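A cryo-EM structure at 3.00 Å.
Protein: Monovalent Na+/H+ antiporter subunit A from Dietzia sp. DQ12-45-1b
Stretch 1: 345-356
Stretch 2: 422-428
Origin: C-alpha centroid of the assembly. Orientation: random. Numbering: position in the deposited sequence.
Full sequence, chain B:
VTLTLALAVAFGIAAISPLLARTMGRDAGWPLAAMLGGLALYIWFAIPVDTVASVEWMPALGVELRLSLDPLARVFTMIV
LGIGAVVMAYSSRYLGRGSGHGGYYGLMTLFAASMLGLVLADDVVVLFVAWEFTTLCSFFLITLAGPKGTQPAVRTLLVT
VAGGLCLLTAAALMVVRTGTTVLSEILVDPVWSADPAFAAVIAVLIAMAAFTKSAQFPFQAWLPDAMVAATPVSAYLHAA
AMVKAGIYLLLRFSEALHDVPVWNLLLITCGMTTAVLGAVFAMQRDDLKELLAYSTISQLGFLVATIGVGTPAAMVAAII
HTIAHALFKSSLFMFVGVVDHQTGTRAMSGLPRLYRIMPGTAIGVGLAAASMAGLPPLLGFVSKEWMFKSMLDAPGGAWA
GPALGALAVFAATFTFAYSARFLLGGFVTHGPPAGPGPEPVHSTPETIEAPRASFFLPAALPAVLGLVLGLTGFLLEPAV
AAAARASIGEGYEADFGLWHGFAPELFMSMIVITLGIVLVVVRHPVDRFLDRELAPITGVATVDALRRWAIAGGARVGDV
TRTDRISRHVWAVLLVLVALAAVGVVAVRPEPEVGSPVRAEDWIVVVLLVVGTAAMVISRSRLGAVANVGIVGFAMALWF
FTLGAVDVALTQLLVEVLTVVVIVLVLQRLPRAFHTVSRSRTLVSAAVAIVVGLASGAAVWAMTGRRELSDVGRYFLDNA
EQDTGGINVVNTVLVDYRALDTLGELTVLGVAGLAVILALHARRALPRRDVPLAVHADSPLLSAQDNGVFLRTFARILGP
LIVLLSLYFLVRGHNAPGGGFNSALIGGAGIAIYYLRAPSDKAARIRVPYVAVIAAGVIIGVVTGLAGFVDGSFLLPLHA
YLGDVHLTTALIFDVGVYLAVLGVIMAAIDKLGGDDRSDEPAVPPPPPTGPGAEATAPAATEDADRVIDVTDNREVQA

Stretch 1 (345-356) TRAMSGLPRLYR
Stretch 2 422-428: FLLGGFV

Two stretches of one chain pack here largely without regular structure. Stretch 1 is irregular throughout; stretch 2 enters as the end of a helix, Phe 422 and Leu 423, and leaves helical angles at Leu 424 (phi/psi -144/129°). The two backbones run in opposite directions: Arg 353 CA lies 5.1 Å from Leu 424 CA, and Gly 350 CA lies 4.4 Å from Val 428 CA. Together they bury 532 Å², and no hydrogen bond crosses between the modelled atoms.

Three glycines lie along the contact. Gly 350 (98/-171°) and Gly 425 (139/152°) adopt angles at which a CB would jam against the preceding carbonyl oxygen, so glycine suits both. Gly 426 (-69/131°) has room for a CB; its CA sits 4.3 Å from Leu 351 O.

Van der Waals contacts follow. Leu 424, chi1 and chi2 both p, points toward stretch 1, and its CB meets Tyr 355 CE1 at 3.9 Å, an apolar contact of a hydrocarbon surface against an aromatic ring. Tyr 355 has chi1 p and chi2 -72°. Ala 347 also points toward its partner: its small CB fits 3.4 Å from Phe 427 O, a backbone carbonyl oxygen, and 4.0 Å from Val 428 CA. Gly 350 CA is 4.2 Å from Val 428 CB. The side chains of Phe 427 and Val 428 are modelled only to CB.

Neither arginine makes a hydrogen bond across the contact. Arg 353 is extended (m, t, t; chi4 174°). Arg 353 NE is 2.9 Å from Gly 425 N, but both are donors, so no hydrogen bond forms. Within stretch 1, Arg 353 NH1 donates a weak hydrogen bond to Tyr 355 OH at 3.3 Å, tying together two side chains that both point toward stretch 2. Arg 346 (t, p, t; chi4 162°) starts sideways, yet its NH2 comes within 4.2 Å of Phe 427 CB.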

ATOM      1  N   THR B 345      25.164  30.827  40.741  1.00112.13           N
ATOM      2  CA  THR B 345      25.787  29.684  40.088  1.00112.13           C
ATOM      3  C   THR B 345      26.147  28.653  41.142  1.00112.13           C
ATOM      4  O   THR B 345      26.734  28.996  42.172  1.00112.13           O
ATOM      5  CB  THR B 345      27.055  30.082  39.321  1.00112.13           C
ATOM      6  OG1 THR B 345      27.990  30.679  40.228  1.00112.13           O
ATOM      7  CG2 THR B 345      26.742  31.058  38.193  1.00112.13           C
ATOM      8  N   ARG B 346      25.801  27.391  40.885  1.00114.92           N
ATOM      9  CA  ARG B 346      26.264  26.323  41.761  1.00114.92           C
ATOM     10  C   ARG B 346      27.746  26.041  41.558  1.00114.92           C
ATOM     11  O   ARG B 346      28.446  25.702  42.520  1.00114.92           O
ATOM     12  CB  ARG B 346      25.450  25.050  41.533  1.00114.92           C
ATOM     13  CG  ARG B 346      25.747  23.958  42.545  1.00114.92           C
ATOM     14  CD  ARG B 346      25.733  24.515  43.960  1.00114.92           C
ATOM     15  NE  ARG B 346      26.548  23.720  44.873  1.00114.92           N
ATOM     16  CZ  ARG B 346      26.989  24.155  46.049  1.00114.92           C
ATOM     17  NH1 ARG B 346      26.689  25.378  46.459  1.00114.92           N
ATOM     18  NH2 ARG B 346      27.731  23.368  46.815  1.00114.92           N
ATOM     19  N   ALA B 347      28.239  26.180  40.325  1.00120.81           N
ATOM     20  CA  ALA B 347      29.665  26.014  40.053  1.00120.81           C
ATOM     21  C   ALA B 347      29.997  26.799  38.783  1.00120.81           C
ATOM     22  O   ALA B 347      29.724  26.325  37.676  1.00120.81           O
ATOM     23  CB  ALA B 347      30.031  24.546  39.913  1.00120.81           C
ATOM     24  N   MET B 348      30.575  27.984  38.953  1.00127.12           N
ATOM     25  CA  MET B 348      31.153  28.737  37.846  1.00127.12           C
ATOM     26  C   MET B 348      32.667  28.819  37.932  1.00127.12           C
ATOM     27  O   MET B 348      33.346  28.754  36.905  1.00127.12           O
ATOM     28  CB  MET B 348      30.553  30.158  37.777  1.00127.12           C
ATOM     29  CG  MET B 348      31.023  31.126  38.859  1.00127.12           C
ATOM     30  SD  MET B 348      30.460  32.820  38.598  1.00127.12           S
ATOM     31  CE  MET B 348      29.803  33.228  40.213  1.00127.12           C
ATOM     32  N   SER B 349      33.210  28.962  39.144  1.00129.84           N
ATOM     33  CA  SER B 349      34.638  28.832  39.408  1.00129.84           C
ATOM     34  C   SER B 349      34.866  28.040  40.690  1.00129.84           C
ATOM     35  O   SER B 349      35.924  28.175  41.316  1.00129.84           O
ATOM     36  CB  SER B 349      35.310  30.206  39.516  1.00129.84           C
ATOM     37  OG  SER B 349      36.584  30.103  40.127  1.00129.84           O
ATOM     38  N   GLY B 350      33.900  27.224  41.085  1.00127.81           N
ATOM     39  CA  GLY B 350      33.850  26.624  42.398  1.00127.81           C
ATOM     40  C   GLY B 350      32.928  27.414  43.308  1.00127.81           C
ATOM     41  O   GLY B 350      32.206  28.320  42.882  1.00127.81           O
ATOM     42  N   LEU B 351      32.965  27.057  44.585  1.00127.43           N
ATOM     43  CA  LEU B 351      32.206  27.785  45.592  1.00127.43           C
ATOM     44  C   LEU B 351      32.719  27.434  46.981  1.00127.43           C
ATOM     45  O   LEU B 351      32.904  26.250  47.293  1.00127.43           O
ATOM     46  CB  LEU B 351      30.712  27.474  45.489  1.00127.43           C
ATOM     47  CG  LEU B 351      29.785  28.579  46.002  1.00127.43           C
ATOM     48  CD1 LEU B 351      30.076  29.890  45.293  1.00127.43           C
ATOM     49  CD2 LEU B 351      28.330  28.188  45.827  1.00127.43           C
ATOM     50  N   PRO B 352      32.980  28.425  47.830  1.00126.35           N
ATOM     51  CA  PRO B 352      33.315  28.129  49.226  1.00126.35           C
ATOM     52  C   PRO B 352      32.220  27.297  49.873  1.00126.35           C
ATOM     53  O   PRO B 352      31.033  27.469  49.582  1.00126.35           O
ATOM     54  CB  PRO B 352      33.432  29.517  49.863  1.00126.35           C
ATOM     55  CG  PRO B 352      33.766  30.422  48.725  1.00126.35           C
ATOM     56  CD  PRO B 352      33.028  29.868  47.543  1.00126.35           C
ATOM     57  N   ARG B 353      32.630  26.369  50.736  1.00123.80           N
ATOM     58  CA  ARG B 353      31.711  25.442  51.385  1.00123.80           C
ATOM     59  C   ARG B 353      30.526  26.177  51.997  1.00123.80           C
ATOM     60  O   ARG B 353      30.659  27.304  52.480  1.00123.80           O
ATOM     61  CB  ARG B 353      32.448  24.645  52.462  1.00123.80           C
ATOM     62  CG  ARG B 353      33.504  23.684  51.936  1.00123.80           C
ATOM     63  CD  ARG B 353      34.164  22.889  53.053  1.00123.80           C
ATOM     64  NE  ARG B 353      35.223  22.022  52.545  1.00123.80           N
ATOM     65  CZ  ARG B 353      36.037  21.305  53.314  1.00123.80           C
ATOM     66  NH1 ARG B 353      35.911  21.345  54.632  1.00123.80           N
ATOM     67  NH2 ARG B 353      36.975  20.546  52.763  1.00123.80           N
ATOM     68  N   LEU B 354      29.363  25.524  51.965  1.00120.89           N
ATOM     69  CA  LEU B 354      28.095  26.144  52.345  1.00120.89           C
ATOM     70  C   LEU B 354      28.131  26.774  53.732  1.00120.89           C
ATOM     71  O   LEU B 354      27.361  27.700  54.007  1.00120.89           O
ATOM     72  CB  LEU B 354      26.953  25.127  52.267  1.00120.89           C
ATOM     73  CG  LEU B 354      26.273  24.919  50.908  1.00120.89           C
ATOM     74  CD1 LEU B 354      27.264  24.588  49.804  1.00120.89           C
ATOM     75  CD2 LEU B 354      25.210  23.841  51.007  1.00120.89           C
ATOM     76  N   TYR B 355      29.011  26.298  54.613  1.00125.11           N
ATOM     77  CA  TYR B 355      29.124  26.952  55.910  1.00125.11           C
ATOM     78  C   TYR B 355      30.048  28.162  55.812  1.00125.11           C
ATOM     79  O   TYR B 355      30.928  28.365  56.654  1.00125.11           O
ATOM     80  CB  TYR B 355      29.587  25.965  56.991  1.00125.11           C
ATOM     81  CG  TYR B 355      30.990  25.414  56.849  1.00125.11           C
ATOM     82  CD1 TYR B 355      31.300  24.484  55.866  1.00125.11           C
ATOM     83  CD2 TYR B 355      31.999  25.799  57.724  1.00125.11           C
ATOM     84  CE1 TYR B 355      32.577  23.971  55.750  1.00125.11           C
ATOM     85  CE2 TYR B 355      33.278  25.295  57.609  1.00125.11           C
ATOM     86  CZ  TYR B 355      33.561  24.382  56.620  1.00125.11           C
ATOM     87  OH  TYR B 355      34.834  23.872  56.501  1.00125.11           O
ATOM     88  N   ARG B 356      29.827  28.988  54.791  1.00125.05           N
ATOM     89  CA  ARG B 356      30.373  30.336  54.743  1.00125.05           C
ATOM     90  C   ARG B 356      29.255  31.282  55.158  1.00125.05           C
ATOM     91  O   ARG B 356      29.401  32.055  56.109  1.00125.05           O
ATOM     92  CB  ARG B 356      30.901  30.671  53.348  1.00125.05           C
ATOM     93  N   PHE B 422      29.642  16.419  50.054  1.00 91.85           N
ATOM     94  CA  PHE B 422      28.537  17.324  49.761  1.00 91.85           C
ATOM     95  C   PHE B 422      28.502  18.475  50.756  1.00 91.85           C
ATOM     96  O   PHE B 422      28.462  19.647  50.368  1.00 91.85           O
ATOM     97  CB  PHE B 422      27.216  16.551  49.784  1.00 91.85           C
ATOM     98  CG  PHE B 422      26.059  17.294  49.183  1.00 91.85           C
ATOM     99  CD1 PHE B 422      25.495  18.376  49.831  1.00 91.85           C
ATOM    100  CD2 PHE B 422      25.523  16.894  47.976  1.00 91.85           C
ATOM    101  CE1 PHE B 422      24.433  19.053  49.277  1.00 91.85           C
ATOM    102  CE2 PHE B 422      24.459  17.564  47.420  1.00 91.85           C
ATOM    103  CZ  PHE B 422      23.913  18.645  48.072  1.00 91.85           C
ATOM    104  N   LEU B 423      28.504  18.154  52.051  1.00 97.76           N
ATOM    105  CA  LEU B 423      28.362  19.196  53.063  1.00 97.76           C
ATOM    106  C   LEU B 423      29.540  20.164  53.030  1.00 97.76           C
ATOM    107  O   LEU B 423      29.374  21.362  53.284  1.00 97.76           O
ATOM    108  CB  LEU B 423      28.213  18.558  54.447  1.00 97.76           C
ATOM    109  CG  LEU B 423      27.892  19.440  55.660  1.00 97.76           C
ATOM    110  CD1 LEU B 423      29.152  19.978  56.327  1.00 97.76           C
ATOM    111  CD2 LEU B 423      26.950  20.576  55.279  1.00 97.76           C
ATOM    112  N   LEU B 424      30.735  19.670  52.712  1.00100.89           N
ATOM    113  CA  LEU B 424      31.930  20.502  52.689  1.00100.89           C
ATOM    114  C   LEU B 424      32.841  20.056  51.557  1.00100.89           C
ATOM    115  O   LEU B 424      33.152  18.867  51.438  1.00100.89           O
ATOM    116  CB  LEU B 424      32.674  20.444  54.030  1.00100.89           C
ATOM    117  CG  LEU B 424      33.221  19.089  54.488  1.00100.89           C
ATOM    118  CD1 LEU B 424      34.533  18.767  53.788  1.00100.89           C
ATOM    119  CD2 LEU B 424      33.395  19.064  55.997  1.00100.89           C
ATOM    120  N   GLY B 425      33.262  21.001  50.732  1.00107.45           N
ATOM    121  CA  GLY B 425      34.175  20.726  49.638  1.00107.45           C
ATOM    122  C   GLY B 425      33.797  21.482  48.381  1.00107.45           C
ATOM    123  O   GLY B 425      32.634  21.808  48.143  1.00107.45           O
ATOM    124  N   GLY B 426      34.801  21.772  47.558  1.00112.26           N
ATOM    125  CA  GLY B 426      34.551  22.458  46.300  1.00112.26           C
ATOM    126  C   GLY B 426      33.812  21.553  45.331  1.00112.26           C
ATOM    127  O   GLY B 426      34.201  20.400  45.114  1.00112.26           O
ATOM    128  N   PHE B 427      32.743  22.076  44.739  1.00110.33           N
ATOM    129  CA  PHE B 427      31.873  21.314  43.851  1.00110.33           C
ATOM    130  C   PHE B 427      31.996  21.781  42.403  1.00110.33           C
ATOM    131  O   PHE B 427      31.006  21.862  41.675  1.00110.33           O
ATOM    132  CB  PHE B 427      30.423  21.403  44.317  1.00110.33           C
ATOM    133  N   VAL B 428      33.213  22.097  41.975  1.00109.70           N
ATOM    134  CA  VAL B 428      33.455  22.567  40.615  1.00109.70           C
ATOM    135  C   VAL B 428      33.101  21.502  39.583  1.00109.70           C
ATOM    136  O   VAL B 428      32.835  21.813  38.422  1.00109.70           O
ATOM    137  CB  VAL B 428      34.905  22.996  40.454  1.00109.70           C
TER